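PDB 3FI9: malate dehydrogenase from Porphyromonas gingivalis, which probably catalyses the reversible, NAD-dependent oxidation of malate to oxaloacetate. Local coordinates for residues Thr12-Ala17 with Cys38-Phe43; Val45-Val50 with Phe66-Lys71; Leu153-Leu158 with Thr176-Gly181; Gln170-Asn175 with Lys194-Pro199. One frame throughout, in Å; residues are numbered along the deposited sequence.

Interaction 1 of 4, residues Thr12-Ala17 with Cys38-Phe43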
loop_
_atom_site.group_PDB
_atom_site.type_symbol
_atom_site.label_atom_id
_atom_site.label_comp_id
_atom_site.label_asym_id
_atom_site.label_seq_id
_atom_site.Cartn_x
_atom_site.Cartn_y
_atom_site.Cartn_z
ATOM N N THR A 12 -9.021 1.712 -14.784
ATOM C CA THR A 12 -9.537 0.442 -14.318
ATOM C C THR A 12 -8.464 -0.585 -13.953
ATOM O O THR A 12 -7.600 -0.958 -14.769
ATOM C CB THR A 12 -10.454 -0.155 -15.365
ATOM O OG1 THR A 12 -11.580 0.713 -15.527
ATOM C CG2 THR A 12 -10.931 -1.552 -14.944
ATOM N N ILE A 13 -8.575 -1.100 -12.743
ATOM C CA ILE A 13 -7.679 -2.166 -12.275
ATOM C C ILE A 13 -8.365 -3.469 -12.477
ATOM O O ILE A 13 -9.433 -3.675 -11.923
ATOM C CB ILE A 13 -7.382 -2.024 -10.773
ATOM C CG1 ILE A 13 -6.713 -0.689 -10.478
ATOM C CG2 ILE A 13 -6.478 -3.208 -10.261
ATOM C CD1 ILE A 13 -5.609 -0.308 -11.381
ATOM N N VAL A 14 -7.776 -4.365 -13.273
ATOM C CA VAL A 14 -8.331 -5.696 -13.405
ATOM C C VAL A 14 -7.611 -6.647 -12.446
ATOM O O VAL A 14 -6.403 -6.612 -12.356
ATOM C CB VAL A 14 -8.224 -6.200 -14.882
ATOM C CG1 VAL A 14 -8.639 -7.647 -14.986
ATOM C CG2 VAL A 14 -9.096 -5.373 -15.761
ATOM N N GLY A 15 -8.352 -7.466 -11.708
ATOM C CA GLY A 15 -7.724 -8.353 -10.748
ATOM C C GLY A 15 -7.643 -7.692 -9.391
ATOM O O GLY A 15 -6.780 -8.023 -8.597
ATOM N N ALA A 16 -8.546 -6.742 -9.149
ATOM C CA ALA A 16 -8.502 -5.873 -7.956
ATOM C C ALA A 16 -8.791 -6.570 -6.613
ATOM O O ALA A 16 -8.486 -6.013 -5.552
ATOM C CB ALA A 16 -9.497 -4.681 -8.145
ATOM N N ALA A 17 -9.387 -7.772 -6.640
ATOM C CA ALA A 17 -9.724 -8.431 -5.374
ATOM C C ALA A 17 -8.513 -9.061 -4.695
ATOM O O ALA A 17 -8.543 -9.318 -3.498
ATOM C CB ALA A 17 -10.839 -9.487 -5.559
ATOM N N CYS A 38 -11.687 2.543 -11.003
ATOM C CA CYS A 38 -12.651 1.457 -11.086
ATOM C C CYS A 38 -11.982 0.108 -10.859
ATOM O O CYS A 38 -10.950 -0.198 -11.486
ATOM C CB CYS A 38 -13.362 1.513 -12.445
ATOM S SG CYS A 38 -14.466 0.139 -12.767
ATOM N N LEU A 39 -12.549 -0.671 -9.935
ATOM C CA LEU A 39 -11.969 -1.945 -9.535
ATOM C C LEU A 39 -12.803 -3.083 -10.108
ATOM O O LEU A 39 -14.037 -3.166 -9.859
ATOM C CB LEU A 39 -11.885 -2.027 -8.022
ATOM C CG LEU A 39 -11.187 -0.878 -7.278
ATOM C CD1 LEU A 39 -11.001 -1.335 -5.826
ATOM C CD2 LEU A 39 -9.829 -0.585 -7.957
ATOM N N TYR A 40 -12.153 -3.964 -10.885
ATOM C CA TYR A 40 -12.879 -5.081 -11.495
ATOM C C TYR A 40 -12.280 -6.417 -11.020
ATOM O O TYR A 40 -11.053 -6.565 -10.990
ATOM C CB TYR A 40 -12.863 -5.005 -13.040
ATOM C CG TYR A 40 -13.223 -6.359 -13.648
ATOM C CD1 TYR A 40 -14.558 -6.746 -13.796
ATOM C CD2 TYR A 40 -12.237 -7.262 -14.012
ATOM C CE1 TYR A 40 -14.900 -7.976 -14.331
ATOM C CE2 TYR A 40 -12.559 -8.521 -14.530
ATOM C CZ TYR A 40 -13.898 -8.881 -14.669
ATOM O OH TYR A 40 -14.203 -10.128 -15.176
ATOM N N ASP A 41 -13.133 -7.369 -10.639
ATOM C CA ASP A 41 -12.703 -8.723 -10.394
ATOM C C ASP A 41 -13.934 -9.595 -10.535
ATOM O O ASP A 41 -15.030 -9.217 -10.059
ATOM C CB ASP A 41 -12.138 -8.868 -8.968
ATOM C CG ASP A 41 -11.152 -10.008 -8.829
ATOM O OD1 ASP A 41 -11.632 -11.156 -8.802
ATOM O OD2 ASP A 41 -9.895 -9.780 -8.698
ATOM N N PRO A 42 -13.764 -10.786 -11.141
ATOM C CA PRO A 42 -14.866 -11.810 -11.117
ATOM C C PRO A 42 -15.243 -12.228 -9.711
ATOM O O PRO A 42 -16.352 -12.713 -9.500
ATOM C CB PRO A 42 -14.260 -13.020 -11.858
ATOM C CG PRO A 42 -12.769 -12.808 -11.793
ATOM C CD PRO A 42 -12.583 -11.277 -11.876
ATOM N N PHE A 43 -14.342 -12.078 -8.741
ATOM C CA PHE A 43 -14.631 -12.563 -7.383
ATOM C C PHE A 43 -15.348 -11.471 -6.600
ATOM O O PHE A 43 -14.708 -10.657 -5.938
ATOM C CB PHE A 43 -13.341 -13.030 -6.698
ATOM C CG PHE A 43 -13.533 -13.589 -5.321
ATOM C CD1 PHE A 43 -14.653 -14.356 -5.010
ATOM C CD2 PHE A 43 -12.583 -13.367 -4.340
ATOM C CE1 PHE A 43 -14.826 -14.875 -3.733
ATOM C CE2 PHE A 43 -12.745 -13.875 -3.057
ATOM C CZ PHE A 43 -13.865 -14.627 -2.757
#
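Tyr40 O takes two backbone donors from the turn that follows strand 12-14: Gly15 N at 2.9 Å and Ala16 N at 3.1 Å. Gly15 N lies nearly in line with the carbonyl, whereas Ala16 N sits 33° off its plane, its own N-H aimed almost straight at the oxygen. One residue further on, Ala17 N donates to Asp41 OD2 over 2.9 Å, approaching from above the carboxylate plane, 47° out of it. The other oxygen, Asp41 OD1, accepts from Phe43 N through its anti lone pair. This Asx turn fixes the rotation of the carboxylate while Ala17 CB packs against it. Gly15 has a positive phi (92°), and at its backbone angles a CB would jam against Val14 O.

Before the glycine-rich turn the strands run parallel, joined by Ile13 N to Cys38 O and Tyr40 N to Ile13 O. Val14 CG1, anti to its backbone N, touches the edge of the Tyr40 ring at CD2, 3.7 Å away, the two side chains lying side by side. On the other face of the sheet Leu39 uses both ends: CD2 rests on Ile13 CB and CG1, and CB meets Ala16 CB at 3.6 Å. Helix 44-57 covers that face through Leu47.

Gly15, Ala16, Ala17 and Asp41 are all predicted NAD(+)-binding residues. A glycine-rich turn after the first strand and an acidic residue at the end of the second are the signature of the Rossmann beta-alpha-beta unit, where such an aspartate generally binds the adenosine ribose.

Interaction 2 of 4, residues Val45-Val50 with Phe66-Lys71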
loop_
_atom_site.group_PDB
_atom_site.type_symbol
_atom_site.label_atom_id
_atom_site.label_comp_id
_atom_site.label_asym_id
_atom_site.label_seq_id
_atom_site.Cartn_x
_atom_site.Cartn_y
_atom_site.Cartn_z
ATOM N N VAL A 45 -17.213 -11.104 -3.909
ATOM C CA VAL A 45 -17.172 -10.896 -2.473
ATOM C C VAL A 45 -15.812 -10.323 -2.035
ATOM O O VAL A 45 -15.757 -9.364 -1.273
ATOM C CB VAL A 45 -17.561 -12.178 -1.697
ATOM C CG1 VAL A 45 -17.219 -12.015 -0.212
ATOM C CG2 VAL A 45 -19.026 -12.402 -1.884
ATOM N N GLY A 46 -14.733 -10.876 -2.573
ATOM C CA GLY A 46 -13.422 -10.403 -2.260
ATOM C C GLY A 46 -13.296 -8.984 -2.730
ATOM O O GLY A 46 -12.719 -8.186 -2.016
ATOM N N LEU A 47 -13.872 -8.671 -3.903
ATOM C CA LEU A 47 -13.821 -7.327 -4.485
ATOM C C LEU A 47 -14.480 -6.333 -3.556
ATOM O O LEU A 47 -13.968 -5.240 -3.331
ATOM C CB LEU A 47 -14.553 -7.252 -5.840
ATOM C CG LEU A 47 -14.559 -5.937 -6.663
ATOM C CD1 LEU A 47 -13.136 -5.350 -6.905
ATOM C CD2 LEU A 47 -15.252 -6.151 -7.981
ATOM N N GLU A 48 -15.652 -6.703 -3.049
ATOM C CA GLU A 48 -16.360 -5.792 -2.169
ATOM C C GLU A 48 -15.544 -5.456 -0.918
ATOM O O GLU A 48 -15.615 -4.327 -0.432
ATOM C CB GLU A 48 -17.724 -6.359 -1.742
ATOM C CG GLU A 48 -18.505 -5.374 -0.911
ATOM C CD GLU A 48 -19.877 -5.917 -0.486
ATOM O OE1 GLU A 48 -20.291 -6.981 -0.999
ATOM O OE2 GLU A 48 -20.549 -5.241 0.322
ATOM N N GLY A 49 -14.798 -6.427 -0.391
ATOM C CA GLY A 49 -14.034 -6.185 0.831
ATOM C C GLY A 49 -12.910 -5.212 0.529
ATOM O O GLY A 49 -12.536 -4.388 1.384
ATOM N N VAL A 50 -12.349 -5.341 -0.673
ATOM C CA VAL A 50 -11.294 -4.435 -1.092
ATOM C C VAL A 50 -11.838 -3.018 -1.196
ATOM O O VAL A 50 -11.210 -2.112 -0.678
ATOM C CB VAL A 50 -10.633 -4.836 -2.391
ATOM C CG1 VAL A 50 -9.614 -3.799 -2.789
ATOM C CG2 VAL A 50 -9.984 -6.238 -2.256
ATOM N N PHE A 66 -16.742 -0.227 -8.190
ATOM C CA PHE A 66 -16.279 -1.603 -8.332
ATOM C C PHE A 66 -17.343 -2.417 -9.007
ATOM O O PHE A 66 -18.542 -2.122 -8.879
ATOM C CB PHE A 66 -15.833 -2.225 -7.026
ATOM C CG PHE A 66 -16.916 -2.363 -5.989
ATOM C CD1 PHE A 66 -17.592 -3.575 -5.824
ATOM C CD2 PHE A 66 -17.246 -1.297 -5.169
ATOM C CE1 PHE A 66 -18.585 -3.704 -4.848
ATOM C CE2 PHE A 66 -18.237 -1.436 -4.192
ATOM C CZ PHE A 66 -18.903 -2.616 -4.041
ATOM N N THR A 67 -16.904 -3.437 -9.734
ATOM C CA THR A 67 -17.830 -4.247 -10.496
ATOM C C THR A 67 -17.201 -5.572 -10.912
ATOM O O THR A 67 -15.965 -5.674 -11.103
ATOM C CB THR A 67 -18.358 -3.458 -11.763
ATOM O OG1 THR A 67 -19.285 -4.273 -12.490
ATOM C CG2 THR A 67 -17.221 -3.101 -12.721
ATOM N N SER A 68 -18.052 -6.594 -11.037
ATOM C CA SER A 68 -17.650 -7.885 -11.630
ATOM C C SER A 68 -18.146 -8.068 -13.065
ATOM O O SER A 68 -18.060 -9.181 -13.613
ATOM C CB SER A 68 -18.136 -9.057 -10.788
ATOM O OG SER A 68 -17.569 -8.975 -9.510
ATOM N N ASP A 69 -18.633 -6.982 -13.654
ATOM C CA ASP A 69 -19.120 -6.947 -15.034
ATOM C C ASP A 69 -18.088 -6.235 -15.887
ATOM O O ASP A 69 -17.837 -5.029 -15.721
ATOM C CB ASP A 69 -20.451 -6.187 -15.148
ATOM C CG ASP A 69 -21.028 -6.222 -16.590
ATOM O OD1 ASP A 69 -21.796 -7.149 -16.925
ATOM O OD2 ASP A 69 -20.653 -5.394 -17.419
ATOM N N ILE A 70 -17.487 -6.975 -16.811
ATOM C CA ILE A 70 -16.417 -6.399 -17.593
ATOM C C ILE A 70 -16.851 -5.244 -18.477
ATOM O O ILE A 70 -16.097 -4.340 -18.660
ATOM C CB ILE A 70 -15.650 -7.459 -18.418
ATOM C CG1 ILE A 70 -14.420 -6.796 -19.042
ATOM C CG2 ILE A 70 -16.553 -8.163 -19.432
ATOM C CD1 ILE A 70 -13.286 -6.641 -17.997
ATOM N N LYS A 71 -18.059 -5.287 -19.052
ATOM C CA LYS A 71 -18.524 -4.172 -19.858
ATOM C C LYS A 71 -18.569 -2.904 -19.020
ATOM O O LYS A 71 -18.147 -1.854 -19.459
ATOM C CB LYS A 71 -19.922 -4.412 -20.473
ATOM C CG LYS A 71 -20.279 -3.297 -21.498
ATOM C CD LYS A 71 -21.704 -3.413 -22.088
ATOM C CE LYS A 71 -21.899 -2.334 -23.163
ATOM N NZ LYS A 71 -23.122 -2.617 -23.980
#
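Apolar contacts carry nearly all of this meeting, with Leu47 and Phe66 at its centre. Leu47 CG lies 3.9 Å from Phe66 CD1 and equally close to Phe66 CB, the two side chains crossing obliquely, and Leu47 CD1 adds a looser touch on Phe66 CB. Phe66 CG stands between its own backbone N and carbonyl carbon (chi1 63°), and the ring reaches on to the next residue of the helix. There Phe66 CE1 comes within 4.1 Å of Glu48 CA, and CZ meets Glu48 CG at 4.2 Å. Glu48 is extended beyond CG, and its carboxylate plane is turned only 20° from that of the ring.

Contacts of carbon with polar atoms come from the other branch of Leu47. Leu47 CD2 sits 3.2 Å from Thr67 O, and the same methyl lies 4.0 Å from Ser68 OG. The Ser68 hydroxyl is hydrogen-bonded to Asp41 O.

No hydrogen bond joins the two segments; one polar bond shapes the chain within residues 66-71. Asp69 N donates to Thr67 OG1 over 3.0 Å, an ST turn that bends the chain out of strand 65-67; Thr67 OG1 is also hydrogen-bonded to Glu72 OE1. Asp69 then takes the N-cap position of helix 70-74, its OD2 accepting from Glu72 N.

Helix 44-57 thus lies against strand 65-67, the last strand of a beta-alpha-beta unit and an outermost one of the large sheet. Leu39 of the neighbouring strand 37-40 also packs on Leu47 and Phe66, while Val45 and Glu48 touch Leu231 of the second subunit.

Interaction 3 of 4, residues Leu153-Leu158 with Thr176-Gly181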
loop_
_atom_site.group_PDB
_atom_site.type_symbol
_atom_site.label_atom_id
_atom_site.label_comp_id
_atom_site.label_asym_id
_atom_site.label_seq_id
_atom_site.Cartn_x
_atom_site.Cartn_y
_atom_site.Cartn_z
ATOM N N LEU A 153 11.237 -5.330 -12.103
ATOM C CA LEU A 153 11.630 -5.963 -10.819
ATOM C C LEU A 153 12.984 -6.645 -10.893
ATOM O O LEU A 153 13.668 -6.716 -9.881
ATOM C CB LEU A 153 10.572 -6.943 -10.264
ATOM C CG LEU A 153 9.206 -6.357 -9.832
ATOM C CD1 LEU A 153 8.369 -7.391 -9.027
ATOM C CD2 LEU A 153 9.328 -5.060 -8.999
ATOM N N ASP A 154 13.370 -7.161 -12.054
ATOM C CA ASP A 154 14.705 -7.775 -12.156
ATOM C C ASP A 154 15.762 -6.673 -11.928
ATOM O O ASP A 154 16.789 -6.903 -11.276
ATOM C CB ASP A 154 14.922 -8.467 -13.534
ATOM C CG ASP A 154 14.339 -9.913 -13.589
ATOM O OD1 ASP A 154 13.898 -10.461 -12.559
ATOM O OD2 ASP A 154 14.310 -10.509 -14.687
ATOM N N SER A 155 15.485 -5.477 -12.447
ATOM C CA SER A 155 16.406 -4.356 -12.287
ATOM C C SER A 155 16.467 -3.783 -10.847
ATOM O O SER A 155 17.549 -3.440 -10.357
ATOM C CB SER A 155 16.100 -3.258 -13.311
ATOM O OG SER A 155 16.324 -3.709 -14.651
ATOM N N THR A 156 15.327 -3.705 -10.153
ATOM C CA THR A 156 15.312 -3.177 -8.768
ATOM C C THR A 156 15.896 -4.225 -7.839
ATOM O O THR A 156 16.583 -3.893 -6.863
ATOM C CB THR A 156 13.879 -2.775 -8.291
ATOM O OG1 THR A 156 13.012 -3.935 -8.263
ATOM C CG2 THR A 156 13.304 -1.744 -9.226
ATOM N N ARG A 157 15.689 -5.489 -8.172
ATOM C CA ARG A 157 16.258 -6.546 -7.346
ATOM C C ARG A 157 17.786 -6.557 -7.558
ATOM O O ARG A 157 18.558 -6.661 -6.614
ATOM C CB ARG A 157 15.632 -7.875 -7.698
ATOM C CG ARG A 157 14.199 -7.975 -7.180
ATOM C CD ARG A 157 13.528 -9.320 -7.634
ATOM N NE ARG A 157 12.159 -9.367 -7.132
ATOM C CZ ARG A 157 11.225 -10.210 -7.580
ATOM N NH1 ARG A 157 11.507 -11.079 -8.533
ATOM N NH2 ARG A 157 10.003 -10.190 -7.068
ATOM N N LEU A 158 18.227 -6.391 -8.789
ATOM C CA LEU A 158 19.682 -6.290 -8.993
ATOM C C LEU A 158 20.272 -5.108 -8.215
ATOM O O LEU A 158 21.336 -5.219 -7.600
ATOM C CB LEU A 158 20.033 -6.231 -10.476
ATOM C CG LEU A 158 21.518 -6.085 -10.847
ATOM C CD1 LEU A 158 22.294 -7.301 -10.437
ATOM C CD2 LEU A 158 21.654 -5.927 -12.378
ATOM N N THR A 176 20.998 0.201 -12.850
ATOM C CA THR A 176 21.102 -1.255 -12.935
ATOM C C THR A 176 20.040 -1.682 -13.938
ATOM O O THR A 176 18.883 -1.220 -13.870
ATOM C CB THR A 176 20.747 -1.923 -11.611
ATOM O OG1 THR A 176 19.700 -1.164 -11.000
ATOM C CG2 THR A 176 21.921 -1.957 -10.664
ATOM N N ARG A 177 20.414 -2.553 -14.860
ATOM C CA ARG A 177 19.530 -2.881 -15.967
ATOM C C ARG A 177 19.610 -4.348 -16.326
ATOM O O ARG A 177 20.701 -4.876 -16.484
ATOM C CB ARG A 177 19.883 -2.054 -17.224
ATOM C CG ARG A 177 19.544 -0.625 -17.110
ATOM C CD ARG A 177 18.059 -0.443 -16.982
ATOM N NE ARG A 177 17.721 0.962 -17.079
ATOM C CZ ARG A 177 17.531 1.766 -16.038
ATOM N NH1 ARG A 177 17.633 1.311 -14.800
ATOM N NH2 ARG A 177 17.239 3.046 -16.251
ATOM N N THR A 178 18.449 -5.012 -16.416
ATOM C CA THR A 178 18.366 -6.278 -17.115
ATOM C C THR A 178 17.383 -6.073 -18.282
ATOM O O THR A 178 16.362 -5.397 -18.134
ATOM C CB THR A 178 17.879 -7.463 -16.231
ATOM O OG1 THR A 178 16.470 -7.345 -16.011
ATOM C CG2 THR A 178 18.570 -7.493 -14.833
ATOM N N TYR A 179 17.645 -6.726 -19.408
ATOM C CA TYR A 179 16.756 -6.695 -20.556
ATOM C C TYR A 179 16.381 -8.118 -21.002
ATOM O O TYR A 179 16.879 -9.134 -20.446
ATOM C CB TYR A 179 17.423 -5.933 -21.722
ATOM C CG TYR A 179 17.828 -4.519 -21.382
ATOM C CD1 TYR A 179 16.886 -3.571 -20.989
ATOM C CD2 TYR A 179 19.153 -4.129 -21.475
ATOM C CE1 TYR A 179 17.285 -2.272 -20.661
ATOM C CE2 TYR A 179 19.549 -2.855 -21.179
ATOM C CZ TYR A 179 18.617 -1.937 -20.761
ATOM O OH TYR A 179 19.034 -0.661 -20.494
ATOM N N GLY A 180 15.467 -8.198 -21.971
ATOM C CA GLY A 180 15.037 -9.510 -22.525
ATOM C C GLY A 180 13.861 -10.141 -21.810
ATOM O O GLY A 180 12.801 -9.528 -21.714
ATOM N N GLY A 181 14.067 -11.353 -21.294
ATOM C CA GLY A 181 13.027 -12.105 -20.564
ATOM C C GLY A 181 13.235 -11.841 -19.093
ATOM O O GLY A 181 14.029 -10.971 -18.733
HETATM O O HOH W 1 14.687 -9.056 -16.770
HETATM O O HOH W 2 14.370 -5.271 -15.390
#
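Residues 153-158, the start of helix 153-166, and strand 178-180 run nearly antiparallel, their axes 8.2 Å apart at the closest point and 156° between their directions; the CA atoms come nearest at Ser155 and Arg177. They belong to the alpha/beta C-terminal domain of the lactate/malate dehydrogenase fold, in its predicted catalytic region: Arg157 is a predicted substrate-binding residue, and His182, the predicted proton acceptor, directly follows Gly181 and packs beside Asp154.

Ser155 is bonded at both its backbone and its side chain. Its OG accepts from Thr178 N at 3.1 Å, and its carbonyl O accepts from Thr176 OG1 at 3.2 Å, the hydroxyl approaching from above the carbonyl plane, 40° out of it. That hydroxyl reaches the helix because OG1 stands between the backbone N and carbonyl carbon of Thr176 (chi1 36°). Further along the helix Leu158 CG meets Thr176 CG2 at 4.2 Å, and helix 211-222 packs on Leu158 as well.

Asp154 and Thr178 cross at about a right angle, with Asp154 CB only 3.1 Å from Thr178 OG1. Asp154 OD2 also accepts from Gly183 N, a bond that holds the carboxylate beside the histidine loop. Two waters extend the polar network through Thr178 OG1: one joins Ser155 OG and donates to Thr178 OG1, while the other accepts from that hydroxyl at 2.6 Å and donates both to Asp154 OD2, also at 2.6 Å, and to Gly181 O.

Interaction 4 of 4, residues Gln170-Asn175 with Lys194-Pro199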
loop_
_atom_site.group_PDB
_atom_site.type_symbol
_atom_site.label_atom_id
_atom_site.label_comp_id
_atom_site.label_asym_id
_atom_site.label_seq_id
_atom_site.Cartn_x
_atom_site.Cartn_y
_atom_site.Cartn_z
ATOM N N GLN A 170 20.833 1.887 -1.024
ATOM C CA GLN A 170 20.447 1.332 -2.312
ATOM C C GLN A 170 20.492 2.284 -3.503
ATOM O O GLN A 170 20.926 1.893 -4.586
ATOM C CB GLN A 170 19.069 0.682 -2.211
ATOM C CG GLN A 170 18.647 -0.010 -3.478
ATOM C CD GLN A 170 17.360 -0.802 -3.239
ATOM O OE1 GLN A 170 17.082 -1.236 -2.120
ATOM N NE2 GLN A 170 16.557 -0.940 -4.285
ATOM N N SER A 171 20.041 3.525 -3.301
ATOM C CA SER A 171 19.960 4.540 -4.365
ATOM C C SER A 171 21.320 4.894 -4.922
ATOM O O SER A 171 21.408 5.509 -5.963
ATOM C CB SER A 171 19.371 5.849 -3.789
ATOM O OG SER A 171 18.013 5.956 -4.121
ATOM N N LEU A 172 22.377 4.495 -4.229
ATOM C CA LEU A 172 23.740 4.801 -4.688
ATOM C C LEU A 172 24.215 3.838 -5.771
ATOM O O LEU A 172 25.258 4.047 -6.386
ATOM C CB LEU A 172 24.700 4.768 -3.517
ATOM C CG LEU A 172 24.261 5.645 -2.322
ATOM C CD1 LEU A 172 25.281 5.554 -1.162
ATOM C CD2 LEU A 172 24.110 7.066 -2.799
ATOM N N VAL A 173 23.452 2.779 -6.004
ATOM C CA VAL A 173 23.746 1.877 -7.133
ATOM C C VAL A 173 22.844 2.381 -8.288
ATOM O O VAL A 173 21.629 2.264 -8.224
ATOM C CB VAL A 173 23.434 0.402 -6.781
ATOM C CG1 VAL A 173 23.758 -0.521 -7.964
ATOM C CG2 VAL A 173 24.219 -0.045 -5.574
ATOM N N THR A 174 23.425 2.939 -9.332
ATOM C CA THR A 174 22.606 3.662 -10.270
ATOM C C THR A 174 22.534 2.901 -11.583
ATOM O O THR A 174 23.459 2.175 -11.921
ATOM C CB THR A 174 23.151 5.096 -10.450
ATOM O OG1 THR A 174 24.539 5.030 -10.820
ATOM C CG2 THR A 174 23.032 5.843 -9.103
ATOM N N ASN A 175 21.407 3.025 -12.294
ATOM C CA ASN A 175 21.299 2.486 -13.659
ATOM C C ASN A 175 21.547 0.979 -13.781
ATOM O O ASN A 175 22.194 0.518 -14.749
ATOM C CB ASN A 175 22.253 3.219 -14.607
ATOM C CG ASN A 175 21.702 3.318 -16.025
ATOM O OD1 ASN A 175 20.497 3.330 -16.214
ATOM N ND2 ASN A 175 22.582 3.367 -17.023
ATOM N N LYS A 194 26.558 1.774 -12.148
ATOM C CA LYS A 194 27.635 2.282 -11.296
ATOM C C LYS A 194 27.317 2.029 -9.844
ATOM O O LYS A 194 26.158 2.082 -9.440
ATOM C CB LYS A 194 27.755 3.785 -11.473
ATOM C CG LYS A 194 28.460 4.192 -12.723
ATOM C CD LYS A 194 28.333 5.700 -12.937
ATOM C CE LYS A 194 29.106 6.069 -14.202
ATOM N NZ LYS A 194 29.516 7.509 -14.170
ATOM N N VAL A 195 28.355 1.821 -9.046
ATOM C CA VAL A 195 28.169 1.597 -7.636
ATOM C C VAL A 195 28.800 2.756 -6.889
ATOM O O VAL A 195 30.027 2.808 -6.753
ATOM C CB VAL A 195 28.843 0.286 -7.215
ATOM C CG1 VAL A 195 28.813 0.147 -5.708
ATOM C CG2 VAL A 195 28.177 -0.921 -7.933
ATOM N N ASN A 196 27.976 3.688 -6.412
ATOM C CA ASN A 196 28.490 4.920 -5.813
ATOM C C ASN A 196 29.497 5.610 -6.733
ATOM O O ASN A 196 30.568 6.031 -6.284
ATOM C CB ASN A 196 29.157 4.626 -4.447
ATOM C CG ASN A 196 29.113 5.836 -3.506
ATOM O OD1 ASN A 196 28.191 6.630 -3.571
ATOM N ND2 ASN A 196 30.131 5.982 -2.646
ATOM N N GLY A 197 29.170 5.710 -8.021
ATOM C CA GLY A 197 30.030 6.392 -8.981
ATOM C C GLY A 197 31.030 5.552 -9.777
ATOM O O GLY A 197 31.428 5.919 -10.896
ATOM N N THR A 198 31.430 4.428 -9.222
ATOM C CA THR A 198 32.339 3.489 -9.901
ATOM C C THR A 198 31.594 2.464 -10.781
ATOM O O THR A 198 30.709 1.743 -10.285
ATOM C CB THR A 198 33.076 2.677 -8.857
ATOM O OG1 THR A 198 33.892 3.551 -8.069
ATOM C CG2 THR A 198 33.916 1.591 -9.488
ATOM N N PRO A 199 31.952 2.391 -12.075
ATOM C CA PRO A 199 31.302 1.454 -12.984
ATOM C C PRO A 199 31.321 0.051 -12.416
ATOM O O PRO A 199 32.320 -0.392 -11.886
ATOM C CB PRO A 199 32.157 1.545 -14.258
ATOM C CG PRO A 199 32.672 2.975 -14.229
ATOM C CD PRO A 199 32.978 3.206 -12.764
HETATM O O HOH W 3 26.311 5.691 -8.818
#
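Leu172 O and Asn196 N make the shortest of the three backbone hydrogen bonds between the two segments, 2.7 Å, with the donor 34° off the carbonyl plane. Next to it Thr174 and Lys194 form an antiparallel hydrogen-bonded pair, Thr174 N to Lys194 O at 2.9 Å and Lys194 N to Thr174 O at 3.1 Å. Val173 and Val195 are the non-hydrogen-bonded pair, where Val173 CA approaches Lys194 O.

Water extends this ladder: a single molecule donates to Leu172 O, accepts from Gly197 N and lies 2.8 Å from Thr174 OG1, hydrogen-bonded to all three.

Side-chain contacts are lighter. Thr174 OG1, held between its backbone N and carbonyl carbon (chi1 54°), rests 3.5 Å from Lys194 CB. On the valine face Val173 CG1 and Val195 CG2 just touch at 4.4 Å, and at the end of the pairing Leu172 CD1 lies alongside Asn196 OD1.

A type I' turn from Val195 to Thr198 folds strand 194-195 back into strand 198-199, so that 194-195 is the middle strand of a small antiparallel sheet, between 173-174 and 198-199. Helix 153-166 packs on the valine face through Leu162 and Phe166, while Ser171 OG bonds Gly61 N of the second subunit.

In the fold
From the N terminus, interaction 1 closes the first beta-alpha-beta unit, bringing strand 37-40 beside strand 10-14 after helix 19-30. Interaction 2 follows in series, closing the next unit where helix 44-57 returns to strand 65-67. The two touch: Leu39 O and Thr67 N pair across neighbouring strands of the large sheet. Interactions 3 and 4 lie on the opposite side of the chain's centre, in the alpha/beta C-terminal domain. Their segments alternate, so their loops cross: residues 153-158, residues 170-175, strand 178-180, then the hairpin 194-199. Interaction 3 ties helix 153-166 to the strand leading to the predicted catalytic histidine; interaction 4 pairs strand 173-174 with strand 194-195 of the small sheet. Interactions 2, 3 and 4 all reach the second subunit.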